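Beta-phenylalanine aminotransferase (Variovorax paradoxus, PDB 4AO9) catalyses the pyridoxal-5'-phosphate-dependent removal of the amino group of beta-phenylalanine, probably passing it to a keto-acid acceptor as other class-III aminotransferases do. Local coordinates at residues N59-L64 with A94-G99; I120-H125 with N323-M328; R139-E144 with L272-G277; R355-A360 with R434-I439. All blocks are in the same frame, centred on the assembly; numbering follows the deposited sequence.

Contact 1 of 4, residues N59-L64 with A94-G99; sequences NSRSVL and AEYTAG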
loop_
_atom_site.group_PDB
_atom_site.type_symbol
_atom_site.label_atom_id
_atom_site.label_comp_id
_atom_site.label_asym_id
_atom_site.label_seq_id
_atom_site.Cartn_x
_atom_site.Cartn_y
_atom_site.Cartn_z
ATOM N N ASN A 59 4.382 17.462 -4.398
ATOM C CA ASN A 59 3.558 16.764 -3.413
ATOM C C ASN A 59 3.298 15.300 -3.747
ATOM O O ASN A 59 3.101 14.947 -4.919
ATOM C CB ASN A 59 2.227 17.521 -3.285
ATOM C CG ASN A 59 1.298 16.922 -2.256
ATOM O OD1 ASN A 59 0.317 16.271 -2.607
ATOM N ND2 ASN A 59 1.601 17.132 -0.975
ATOM N N SER A 60 3.284 14.456 -2.710
ATOM C CA SER A 60 2.960 13.041 -2.874
ATOM C C SER A 60 1.847 12.556 -1.930
ATOM O O SER A 60 1.429 11.395 -1.999
ATOM C CB SER A 60 4.223 12.213 -2.684
ATOM O OG SER A 60 3.979 10.873 -3.041
ATOM N N ARG A 61 1.380 13.448 -1.053
ATOM C CA ARG A 61 0.269 13.162 -0.125
ATOM C C ARG A 61 -0.498 14.452 0.020
ATOM O O ARG A 61 -0.004 15.393 0.644
ATOM C CB ARG A 61 0.789 12.735 1.251
ATOM C CG ARG A 61 1.496 11.393 1.289
ATOM C CD ARG A 61 2.256 11.184 2.594
ATOM N NE ARG A 61 1.382 11.302 3.762
ATOM C CZ ARG A 61 1.815 11.514 5.006
ATOM N NH1 ARG A 61 3.121 11.629 5.264
ATOM N NH2 ARG A 61 0.932 11.592 5.992
ATOM N N SER A 62 -1.695 14.506 -0.560
ATOM C CA SER A 62 -2.420 15.768 -0.697
ATOM C C SER A 62 -2.609 16.548 0.601
ATOM O O SER A 62 -2.524 17.780 0.598
ATOM C CB SER A 62 -3.761 15.543 -1.404
ATOM O OG SER A 62 -3.535 15.035 -2.699
ATOM N N VAL A 63 -2.842 15.849 1.710
ATOM C CA VAL A 63 -3.084 16.531 2.988
ATOM C C VAL A 63 -1.872 17.335 3.484
ATOM O O VAL A 63 -2.013 18.259 4.292
ATOM C CB VAL A 63 -3.594 15.543 4.084
ATOM C CG1 VAL A 63 -2.426 14.819 4.785
ATOM C CG2 VAL A 63 -4.453 16.273 5.114
ATOM N N LEU A 64 -0.683 16.987 2.995
ATOM C CA LEU A 64 0.540 17.663 3.413
ATOM C C LEU A 64 0.727 18.995 2.708
ATOM O O LEU A 64 1.548 19.798 3.134
ATOM C CB LEU A 64 1.766 16.780 3.166
ATOM C CG LEU A 64 1.816 15.420 3.866
ATOM C CD1 LEU A 64 3.156 14.757 3.559
ATOM C CD2 LEU A 64 1.580 15.519 5.384
ATOM N N ALA A 94 1.455 14.352 14.629
ATOM C CA ALA A 94 1.975 12.982 14.771
ATOM C C ALA A 94 1.542 12.017 13.660
ATOM O O ALA A 94 0.914 10.980 13.922
ATOM C CB ALA A 94 1.624 12.426 16.174
ATOM N N GLU A 95 1.884 12.390 12.426
ATOM C CA GLU A 95 1.630 11.590 11.227
ATOM C C GLU A 95 0.174 11.138 11.122
ATOM O O GLU A 95 -0.121 9.999 10.760
ATOM C CB GLU A 95 2.628 10.431 11.134
ATOM C CG GLU A 95 2.852 9.914 9.703
ATOM C CD GLU A 95 3.450 10.961 8.789
ATOM O OE1 GLU A 95 2.694 11.747 8.193
ATOM O OE2 GLU A 95 4.685 10.992 8.651
ATOM N N TYR A 96 -0.732 12.056 11.449
ATOM C CA TYR A 96 -2.165 11.818 11.284
ATOM C C TYR A 96 -2.593 10.548 12.016
ATOM O O TYR A 96 -3.388 9.763 11.510
ATOM C CB TYR A 96 -2.560 11.826 9.783
ATOM C CG TYR A 96 -2.587 13.247 9.249
ATOM C CD1 TYR A 96 -1.409 13.903 8.872
ATOM C CD2 TYR A 96 -3.780 13.962 9.193
ATOM C CE1 TYR A 96 -1.430 15.234 8.431
ATOM C CE2 TYR A 96 -3.809 15.277 8.744
ATOM C CZ TYR A 96 -2.635 15.903 8.369
ATOM O OH TYR A 96 -2.672 17.210 7.946
ATOM N N THR A 97 -2.037 10.393 13.223
ATOM C CA THR A 97 -2.265 9.282 14.179
ATOM C C THR A 97 -1.320 8.090 14.038
ATOM O O THR A 97 -1.243 7.269 14.947
ATOM C CB THR A 97 -3.735 8.761 14.279
ATOM O OG1 THR A 97 -4.015 7.871 13.187
ATOM C CG2 THR A 97 -4.754 9.894 14.309
ATOM N N ALA A 98 -0.607 7.980 12.915
ATOM C CA ALA A 98 0.342 6.874 12.755
ATOM C C ALA A 98 1.533 7.000 13.707
ATOM O O ALA A 98 2.103 5.995 14.136
ATOM C CB ALA A 98 0.820 6.767 11.293
ATOM N N GLY A 99 1.890 8.242 14.043
ATOM C CA GLY A 99 3.122 8.539 14.791
ATOM C C GLY A 99 2.956 8.573 16.304
ATOM O O GLY A 99 3.539 9.413 16.984
HETATM O O HOH W 1 -0.540 18.230 6.870
#
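Arg61 and Glu95 meet because both chains fold along the way, the arginine at chi3 (57°) and the glutamate at chi2 (63°). The guanidinium arrives end-on, and both of its terminal nitrogens settle on a single oxygen: Arg61 NH2 lies 2.8 Å from Glu95 OE1 and Arg61 NH1 lies 3.0 Å from the same atom. OE1 sits in the guanidinium plane, yet the two N-H groups come to it from one face of the carboxylate, whose plane is turned 59° from that of the arginine. This salt bridge joins two loops of a class-III aminotransferase where the subunits meet: Arg61 NE is bonded to Gly319 O of the second subunit, and the side chain of Tyr96 comes within about 6 Å of a bound pyridoxal-5'-phosphate. With an alanine in place of Arg61, Glu95 OE1 would probably be left without its cationic mate, and the carboxylate held mainly through OE2. Beside the salt bridge, Val63 CG1 rests over one face of the Tyr96 ring in a CH-pi contact, 4.0 Å from the centroid. Val63 CG2 lies 3.5 Å from Tyr96 OH. Water 1, at the ring edge, links that hydroxyl to Val63 O, donating to it over 3.0 Å.

Contact 2 of 4, residues I120-H125 with N323-M328; sequences INLTGH and NNVMTM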
loop_
_atom_site.group_PDB
_atom_site.type_symbol
_atom_site.label_atom_id
_atom_site.label_comp_id
_atom_site.label_asym_id
_atom_site.label_seq_id
_atom_site.Cartn_x
_atom_site.Cartn_y
_atom_site.Cartn_z
ATOM N N ILE A 120 16.330 -8.915 4.989
ATOM C CA ILE A 120 15.020 -8.435 4.509
ATOM C C ILE A 120 14.651 -9.079 3.184
ATOM O O ILE A 120 15.447 -9.820 2.604
ATOM C CB ILE A 120 14.973 -6.903 4.417
ATOM C CG1 ILE A 120 15.917 -6.380 3.315
ATOM C CG2 ILE A 120 15.285 -6.307 5.806
ATOM C CD1 ILE A 120 15.709 -4.876 3.017
ATOM N N ASN A 121 13.425 -8.806 2.732
ATOM C CA ASN A 121 12.905 -9.373 1.480
ATOM C C ASN A 121 12.978 -10.903 1.480
ATOM O O ASN A 121 13.423 -11.524 0.503
ATOM C CB ASN A 121 13.634 -8.783 0.250
ATOM C CG ASN A 121 13.488 -7.265 0.114
ATOM O OD1 ASN A 121 14.347 -6.637 -0.494
ATOM N ND2 ASN A 121 12.427 -6.683 0.659
ATOM N N LEU A 122 12.527 -11.502 2.585
ATOM C CA LEU A 122 12.756 -12.922 2.843
ATOM C C LEU A 122 11.967 -13.904 1.973
ATOM O O LEU A 122 12.265 -15.095 1.969
ATOM C CB LEU A 122 12.576 -13.230 4.337
ATOM C CG LEU A 122 13.589 -12.588 5.290
ATOM C CD1 LEU A 122 13.332 -13.097 6.711
ATOM C CD2 LEU A 122 15.015 -12.893 4.864
ATOM N N THR A 123 10.984 -13.406 1.227
ATOM C CA THR A 123 10.312 -14.210 0.194
ATOM C C THR A 123 9.696 -15.505 0.705
ATOM O O THR A 123 9.841 -16.557 0.106
ATOM C CB THR A 123 11.253 -14.522 -1.009
ATOM O OG1 THR A 123 12.088 -13.394 -1.253
ATOM C CG2 THR A 123 10.438 -14.791 -2.255
ATOM N N GLY A 124 8.983 -15.404 1.813
ATOM C CA GLY A 124 8.312 -16.563 2.373
ATOM C C GLY A 124 7.565 -16.204 3.626
ATOM O O GLY A 124 7.646 -15.070 4.110
ATOM N N HIS A 125 6.839 -17.183 4.155
ATOM C CA HIS A 125 6.347 -17.050 5.520
ATOM C C HIS A 125 7.571 -16.807 6.399
ATOM O O HIS A 125 8.656 -17.303 6.096
ATOM C CB HIS A 125 5.600 -18.316 5.936
ATOM C CG HIS A 125 4.236 -18.453 5.324
ATOM N ND1 HIS A 125 3.251 -19.245 5.882
ATOM C CD2 HIS A 125 3.686 -17.895 4.219
ATOM C CE1 HIS A 125 2.160 -19.177 5.141
ATOM N NE2 HIS A 125 2.394 -18.362 4.129
ATOM N N ASN A 323 3.955 -8.786 4.447
ATOM C CA ASN A 323 4.473 -9.432 5.654
ATOM C C ASN A 323 5.928 -9.071 5.920
ATOM O O ASN A 323 6.648 -9.805 6.601
ATOM C CB ASN A 323 4.277 -10.957 5.564
ATOM C CG ASN A 323 5.220 -11.626 4.571
ATOM O OD1 ASN A 323 5.710 -10.997 3.633
ATOM N ND2 ASN A 323 5.472 -12.917 4.775
ATOM N N ASN A 324 6.364 -7.912 5.427
ATOM C CA ASN A 324 7.785 -7.585 5.496
ATOM C C ASN A 324 8.282 -7.547 6.932
ATOM O O ASN A 324 7.580 -7.068 7.821
ATOM C CB ASN A 324 8.085 -6.288 4.749
ATOM C CG ASN A 324 7.751 -5.068 5.546
ATOM O OD1 ASN A 324 8.533 -4.624 6.400
ATOM N ND2 ASN A 324 6.583 -4.485 5.261
ATOM N N VAL A 325 9.489 -8.064 7.155
ATOM C CA VAL A 325 9.981 -8.241 8.516
ATOM C C VAL A 325 10.163 -6.953 9.294
ATOM O O VAL A 325 10.064 -6.956 10.520
ATOM C CB VAL A 325 11.293 -9.069 8.585
ATOM C CG1 VAL A 325 11.044 -10.503 8.185
ATOM C CG2 VAL A 325 12.402 -8.427 7.759
ATOM N N MET A 326 10.428 -5.848 8.600
ATOM C CA MET A 326 10.624 -4.587 9.314
ATOM C C MET A 326 9.325 -4.085 9.939
ATOM O O MET A 326 9.302 -3.719 11.112
ATOM C CB MET A 326 11.251 -3.554 8.382
ATOM C CG MET A 326 12.690 -3.931 8.019
ATOM S SD MET A 326 13.307 -3.012 6.611
ATOM C CE MET A 326 13.471 -1.382 7.345
ATOM N N THR A 327 8.250 -4.086 9.159
ATOM C CA THR A 327 6.919 -3.764 9.684
ATOM C C THR A 327 6.498 -4.726 10.795
ATOM O O THR A 327 6.003 -4.294 11.833
ATOM C CB THR A 327 5.852 -3.761 8.566
ATOM O OG1 THR A 327 6.187 -2.739 7.607
ATOM C CG2 THR A 327 4.438 -3.507 9.128
ATOM N N MET A 328 6.698 -6.020 10.583
ATOM C CA MET A 328 6.288 -7.015 11.581
ATOM C C MET A 328 7.037 -6.795 12.897
ATOM O O MET A 328 6.442 -6.872 13.974
ATOM C CB MET A 328 6.516 -8.445 11.078
ATOM C CG MET A 328 5.778 -8.815 9.777
ATOM S SD MET A 328 3.973 -8.806 9.810
ATOM C CE MET A 328 3.586 -7.184 9.147
HETATM O O HOH W 2 10.924 -9.325 4.608
HETATM O O HOH W 3 8.085 -12.367 2.259
#
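Val325 divides its two methyls between two partners in the 120-125 loop. Val325 CG1 lies 3.8 Å from Leu122 CD1, while CG2 stands 4.1 Å from Ile120 CG2; in each case the side chains meet at about a right angle. The same Ile120 methyl also touches Met326, with CG2 3.9 Å from SD. A chi1 of 67° puts Ile120 CG1 between the backbone N and the carbonyl carbon and leaves CG2 anti to the carbonyl carbon, where it serves both residues. Val112 and Met116 of helix 106-117 pack on Met326. Outward from this buried patch, water 2 accepts from Val325 N at 3.2 Å and, weakly, from Leu122 N. At the polar edge Asn323 ND2 donates to Gly124 O over 3.1 Å, approaching from above the carbonyl plane, and also bonds Glu129 OE1. Water 3 accepts from Gly124 N and lies 3.1 Å from Asn323 OD1. A leucine in place of Asn323 would probably leave Gly124 O and Glu129 OE1 without this shared donor and the loop backbone less firmly held. The loop itself faces the second subunit, where His125 NE2 bonds Asn59 ND2 of that chain. Next to Asn323, Asn324 forms the N-cap of helix 325-337: its OD1 receives Thr327 N in a nearly straight bond (177°), a classic asparagine cap at a helix start.

Contact 3 of 4, residues R139-E144 with L272-G277; sequences RFPQIE and LANKLG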
loop_
_atom_site.group_PDB
_atom_site.type_symbol
_atom_site.label_atom_id
_atom_site.label_comp_id
_atom_site.label_asym_id
_atom_site.label_seq_id
_atom_site.Cartn_x
_atom_site.Cartn_y
_atom_site.Cartn_z
ATOM N N ARG A 139 -5.594 -8.472 21.131
ATOM C CA ARG A 139 -5.940 -7.111 21.518
ATOM C C ARG A 139 -7.337 -6.720 21.053
ATOM O O ARG A 139 -8.035 -5.967 21.731
ATOM C CB ARG A 139 -4.905 -6.137 20.954
ATOM C CG ARG A 139 -5.071 -4.702 21.430
ATOM C CD ARG A 139 -3.844 -3.906 21.073
ATOM N NE ARG A 139 -3.938 -2.492 21.449
ATOM C CZ ARG A 139 -2.910 -1.779 21.898
ATOM N NH1 ARG A 139 -1.719 -2.352 22.064
ATOM N NH2 ARG A 139 -3.074 -0.495 22.184
ATOM N N PHE A 140 -7.733 -7.238 19.890
ATOM C CA PHE A 140 -9.024 -6.925 19.297
ATOM C C PHE A 140 -9.735 -8.251 18.989
ATOM O O PHE A 140 -9.700 -8.746 17.861
ATOM C CB PHE A 140 -8.830 -6.094 18.017
ATOM C CG PHE A 140 -7.970 -4.866 18.206
ATOM C CD1 PHE A 140 -8.468 -3.734 18.846
ATOM C CD2 PHE A 140 -6.667 -4.831 17.716
ATOM C CE1 PHE A 140 -7.683 -2.594 19.015
ATOM C CE2 PHE A 140 -5.877 -3.689 17.870
ATOM C CZ PHE A 140 -6.384 -2.573 18.526
ATOM N N PRO A 141 -10.385 -8.844 20.006
ATOM C CA PRO A 141 -10.890 -10.212 19.867
ATOM C C PRO A 141 -12.003 -10.417 18.831
ATOM O O PRO A 141 -12.310 -11.565 18.475
ATOM C CB PRO A 141 -11.370 -10.555 21.282
ATOM C CG PRO A 141 -10.630 -9.630 22.165
ATOM C CD PRO A 141 -10.502 -8.358 21.393
ATOM N N GLN A 142 -12.597 -9.327 18.345
ATOM C CA GLN A 142 -13.518 -9.395 17.203
ATOM C C GLN A 142 -12.789 -9.769 15.912
ATOM O O GLN A 142 -13.422 -10.039 14.886
ATOM C CB GLN A 142 -14.280 -8.076 17.016
ATOM C CG GLN A 142 -13.411 -6.896 16.571
ATOM C CD GLN A 142 -12.823 -6.102 17.727
ATOM O OE1 GLN A 142 -12.280 -6.659 18.688
ATOM N NE2 GLN A 142 -12.925 -4.778 17.628
ATOM N N ILE A 143 -11.456 -9.789 15.980
ATOM C CA ILE A 143 -10.636 -10.247 14.857
ATOM C C ILE A 143 -10.168 -11.669 15.178
ATOM O O ILE A 143 -9.274 -11.874 16.013
ATOM C CB ILE A 143 -9.447 -9.299 14.609
ATOM C CG1 ILE A 143 -9.965 -7.896 14.260
ATOM C CG2 ILE A 143 -8.529 -9.858 13.520
ATOM C CD1 ILE A 143 -8.869 -6.844 14.140
ATOM N N GLU A 144 -10.820 -12.652 14.561
ATOM C CA GLU A 144 -10.509 -14.066 14.800
ATOM C C GLU A 144 -9.305 -14.490 13.973
ATOM O O GLU A 144 -8.450 -15.251 14.453
ATOM C CB GLU A 144 -11.715 -14.962 14.489
ATOM C CG GLU A 144 -12.896 -14.654 15.392
ATOM C CD GLU A 144 -14.148 -15.449 15.091
ATOM O OE1 GLU A 144 -14.263 -16.109 14.035
ATOM O OE2 GLU A 144 -15.039 -15.435 15.974
ATOM N N LEU A 272 -12.240 1.465 19.838
ATOM C CA LEU A 272 -13.521 2.117 20.081
ATOM C C LEU A 272 -14.723 1.174 19.996
ATOM O O LEU A 272 -15.595 1.227 20.854
ATOM C CB LEU A 272 -13.694 3.328 19.161
ATOM C CG LEU A 272 -14.887 4.240 19.484
ATOM C CD1 LEU A 272 -14.870 4.721 20.923
ATOM C CD2 LEU A 272 -14.924 5.415 18.530
ATOM N N ALA A 273 -14.774 0.302 18.993
ATOM C CA ALA A 273 -15.932 -0.585 18.847
ATOM C C ALA A 273 -16.132 -1.457 20.084
ATOM O O ALA A 273 -17.265 -1.616 20.551
ATOM C CB ALA A 273 -15.813 -1.436 17.589
ATOM N N ASN A 274 -15.035 -1.971 20.644
ATOM C CA ASN A 274 -15.121 -2.745 21.890
ATOM C C ASN A 274 -15.609 -1.930 23.076
ATOM O O ASN A 274 -16.395 -2.430 23.892
ATOM C CB ASN A 274 -13.799 -3.445 22.212
ATOM C CG ASN A 274 -13.585 -4.669 21.356
ATOM O OD1 ASN A 274 -14.530 -5.401 21.063
ATOM N ND2 ASN A 274 -12.346 -4.891 20.924
ATOM N N LYS A 275 -15.153 -0.683 23.179
ATOM C CA LYS A 275 -15.631 0.223 24.229
ATOM C C LYS A 275 -17.146 0.447 24.125
ATOM O O LYS A 275 -17.856 0.476 25.151
ATOM C CB LYS A 275 -14.889 1.558 24.167
ATOM C CG LYS A 275 -15.185 2.475 25.354
ATOM C CD LYS A 275 -14.222 3.643 25.417
ATOM C CE LYS A 275 -14.506 4.531 26.631
ATOM N NZ LYS A 275 -15.748 5.328 26.445
ATOM N N LEU A 276 -17.634 0.591 22.893
ATOM C CA LEU A 276 -19.061 0.816 22.626
ATOM C C LEU A 276 -19.896 -0.455 22.738
ATOM O O LEU A 276 -21.127 -0.390 22.842
ATOM C CB LEU A 276 -19.249 1.443 21.238
ATOM C CG LEU A 276 -18.608 2.819 21.031
ATOM C CD1 LEU A 276 -18.684 3.239 19.572
ATOM C CD2 LEU A 276 -19.229 3.885 21.963
ATOM N N GLY A 277 -19.236 -1.610 22.689
ATOM C CA GLY A 277 -19.913 -2.906 22.766
ATOM C C GLY A 277 -20.674 -3.297 21.512
ATOM O O GLY A 277 -21.737 -3.918 21.589
HETATM O O HOH W 4 -12.603 -2.232 19.017
#
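Gln142 sets its terminal amide across that of Asn274, the two planes turned 76° apart. The glutamine gets there by folding back: Gln142 CG lies between its backbone N and carbonyl carbon, and the chain bends again at chi2 (-90°). Gln142 OE1 then accepts from Asn274 ND2 over 2.9 Å. The donor comes in well to the side of the C=O direction and only modestly tilted from the carbonyl plane, by 22°. The neighbouring Gln142 NE2 is 3.3 Å from Asn274 ND2, but both are donors and no bond forms between them. Instead Gln142 NE2 donates a hydrogen bond to water 4 at 2.9 Å, and the same water accepts from Asn274 N, so a second, indirect link runs from the glutamine to the helix backbone. Asn274 ND2 is shared as well, being bonded to His270 O, while His270 ND1 meets Arg139 O. Pro141 CD lies 4.0 Å from Asn274 ND2, a loose van der Waals touch. The glutamine belongs to a type I turn, Phe140 to Ile143, leading from helix 129-139 into strand 145-149, outermost within this chain in the seven-stranded sheet. Its partner stands on the short helix 272-276, which Gly277 ends in a Schellman motif. With little apolar surface brought together, the contact depends mainly on amides and one water, so its hold is directional, set by which amide atom gives and which accepts.

Contact 4 of 4, residues R355-A360 with R434-I439; sequences RARLNA and RYVAAI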
loop_
_atom_site.group_PDB
_atom_site.type_symbol
_atom_site.label_atom_id
_atom_site.label_comp_id
_atom_site.label_asym_id
_atom_site.label_seq_id
_atom_site.Cartn_x
_atom_site.Cartn_y
_atom_site.Cartn_z
ATOM N N ARG A 355 -9.340 18.154 25.776
ATOM C CA ARG A 355 -10.502 18.584 25.009
ATOM C C ARG A 355 -11.481 19.379 25.876
ATOM O O ARG A 355 -12.034 20.385 25.429
ATOM C CB ARG A 355 -11.208 17.411 24.311
ATOM C CG ARG A 355 -12.069 17.880 23.146
ATOM C CD ARG A 355 -12.792 16.735 22.416
ATOM N NE ARG A 355 -13.950 16.242 23.163
ATOM C CZ ARG A 355 -13.967 15.115 23.866
ATOM N NH1 ARG A 355 -12.894 14.328 23.929
ATOM N NH2 ARG A 355 -15.069 14.769 24.511
ATOM N N ALA A 356 -11.677 18.924 27.108
ATOM C CA ALA A 356 -12.558 19.623 28.042
ATOM C C ALA A 356 -12.011 21.010 28.382
ATOM O O ALA A 356 -12.776 21.981 28.408
ATOM C CB ALA A 356 -12.780 18.798 29.297
ATOM N N ARG A 357 -10.702 21.107 28.618
ATOM C CA ARG A 357 -10.063 22.402 28.880
ATOM C C ARG A 357 -10.275 23.355 27.709
ATOM O O ARG A 357 -10.623 24.518 27.900
ATOM C CB ARG A 357 -8.568 22.251 29.159
ATOM C CG ARG A 357 -8.216 21.752 30.554
ATOM C CD ARG A 357 -6.734 21.415 30.639
ATOM N NE ARG A 357 -5.872 22.594 30.600
ATOM C CZ ARG A 357 -4.544 22.558 30.527
ATOM N NH1 ARG A 357 -3.900 21.394 30.462
ATOM N NH2 ARG A 357 -3.850 23.688 30.511
ATOM N N LEU A 358 -10.076 22.859 26.492
ATOM C CA LEU A 358 -10.228 23.694 25.310
ATOM C C LEU A 358 -11.664 24.148 25.092
ATOM O O LEU A 358 -11.901 25.309 24.765
ATOM C CB LEU A 358 -9.719 22.958 24.072
ATOM C CG LEU A 358 -8.216 22.714 24.012
ATOM C CD1 LEU A 358 -7.922 21.678 22.930
ATOM C CD2 LEU A 358 -7.452 24.015 23.765
ATOM N N ASN A 359 -12.616 23.231 25.248
ATOM C CA ASN A 359 -14.026 23.577 25.104
ATOM C C ASN A 359 -14.508 24.569 26.158
ATOM O O ASN A 359 -15.289 25.464 25.847
ATOM C CB ASN A 359 -14.879 22.315 25.038
ATOM C CG ASN A 359 -14.807 21.671 23.674
ATOM O OD1 ASN A 359 -14.691 22.369 22.666
ATOM N ND2 ASN A 359 -14.874 20.347 23.629
ATOM N N ALA A 360 -13.990 24.439 27.373
ATOM C CA ALA A 360 -14.324 25.377 28.450
ATOM C C ALA A 360 -13.802 26.772 28.117
ATOM O O ALA A 360 -14.515 27.769 28.298
ATOM C CB ALA A 360 -13.763 24.890 29.775
ATOM N N ARG A 434 1.020 24.316 26.764
ATOM C CA ARG A 434 1.368 25.283 25.724
ATOM C C ARG A 434 0.332 25.326 24.608
ATOM O O ARG A 434 0.049 26.401 24.085
ATOM C CB ARG A 434 2.769 25.033 25.156
ATOM C CG ARG A 434 3.880 25.421 26.126
ATOM C CD ARG A 434 5.192 25.744 25.417
ATOM N NE ARG A 434 5.667 24.618 24.618
ATOM C CZ ARG A 434 6.247 23.528 25.117
ATOM N NH1 ARG A 434 6.436 23.396 26.429
ATOM N NH2 ARG A 434 6.629 22.559 24.295
ATOM N N TYR A 435 -0.232 24.169 24.240
ATOM C CA TYR A 435 -1.317 24.154 23.263
ATOM C C TYR A 435 -2.518 24.976 23.750
ATOM O O TYR A 435 -3.028 25.828 23.016
ATOM C CB TYR A 435 -1.726 22.722 22.840
ATOM C CG TYR A 435 -2.668 22.760 21.647
ATOM C CD1 TYR A 435 -4.043 22.914 21.832
ATOM C CD2 TYR A 435 -2.186 22.687 20.336
ATOM C CE1 TYR A 435 -4.912 22.994 20.758
ATOM C CE2 TYR A 435 -3.061 22.766 19.242
ATOM C CZ TYR A 435 -4.422 22.916 19.471
ATOM O OH TYR A 435 -5.306 23.023 18.432
ATOM N N VAL A 436 -2.939 24.730 24.988
ATOM C CA VAL A 436 -4.079 25.445 25.577
ATOM C C VAL A 436 -3.800 26.950 25.624
ATOM O O VAL A 436 -4.646 27.755 25.241
ATOM C CB VAL A 436 -4.425 24.914 26.984
ATOM C CG1 VAL A 436 -5.560 25.720 27.609
ATOM C CG2 VAL A 436 -4.816 23.451 26.906
ATOM N N ALA A 437 -2.590 27.314 26.050
ATOM C CA ALA A 437 -2.187 28.717 26.089
ATOM C C ALA A 437 -2.201 29.355 24.697
ATOM O O ALA A 437 -2.560 30.526 24.554
ATOM C CB ALA A 437 -0.822 28.867 26.751
ATOM N N ALA A 438 -1.839 28.578 23.670
ATOM C CA ALA A 438 -1.814 29.078 22.295
ATOM C C ALA A 438 -3.212 29.305 21.717
ATOM O O ALA A 438 -3.427 30.230 20.931
ATOM C CB ALA A 438 -0.986 28.162 21.402
ATOM N N ILE A 439 -4.170 28.472 22.120
ATOM C CA ILE A 439 -5.561 28.704 21.752
ATOM C C ILE A 439 -6.075 29.951 22.470
ATOM O O ILE A 439 -6.799 30.754 21.885
ATOM C CB ILE A 439 -6.450 27.453 22.033
ATOM C CG1 ILE A 439 -5.933 26.236 21.241
ATOM C CG2 ILE A 439 -7.940 27.728 21.728
ATOM C CD1 ILE A 439 -5.849 26.437 19.716
#
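Helices 341-365 and 429-445 pack here through an apolar seam with a charged side chain along its outer margin. Segments 355-360 and 434-439 run nearly parallel, their axes coming within 10.3 Å of each other and crossing at -15°. Leu358 does most of the work, its two methyls splitting between different partners. Leu358 CD1 approaches the Tyr435 ring at CE1, 3.9 Å away, and Leu358 CD2 lies 3.7 Å from Ile439 CG1; both side chains meet the leucine at about right angles. Leu358 CD2 also lies 4.1 Å from Val436 CG2. Leu358 and Val436 are the nearest pair of CA atoms, 6.4 Å apart. At the exposed margin, Arg357 bends at chi3 (70°) and lays its guanidinium flat against Val436, whose CG2 sits over the centre of one face and 3.7 Å from Arg357 CZ. That flat placement brings an apolar methyl against the face of the cation, while Arg357 NH2 forms a salt bridge with Asp433 OD1. Beyond the seam, Phe371 of strand 370-374 touches both Leu358 and Tyr435. Leu404 of helix 398-410 packs on Ile439 and Leu408 of that helix on Tyr435, while Ile413 of strand 413-414 borders Tyr435, so strand 370-374 backs both helices, while helix 398-410 and strand 413-414 back helix 429-445.

How the contacts relate
The four contacts show how chemistry follows position. All are largely buried; contacts 1 and 2 have no exposed touching residue, contacts 3 and 4 one each. Contacts 1 and 2 both touch the second subunit, contact 1 with a salt bridge and a ring, contact 2 with methyls and a backbone-binding amide. They also meet across the dimer: Glu95 OE2 of contact 1 bonds Thr123 N of contact 2 in the other subunit. Contact 3, a small and mostly polar junction, ties a turn to a short helix beside the seven-stranded sheet. Contact 4, which no other chain touches, is apolar helix packing, about 43 Å between centres from contact 2, although helices 325-337 and 341-365 are consecutive.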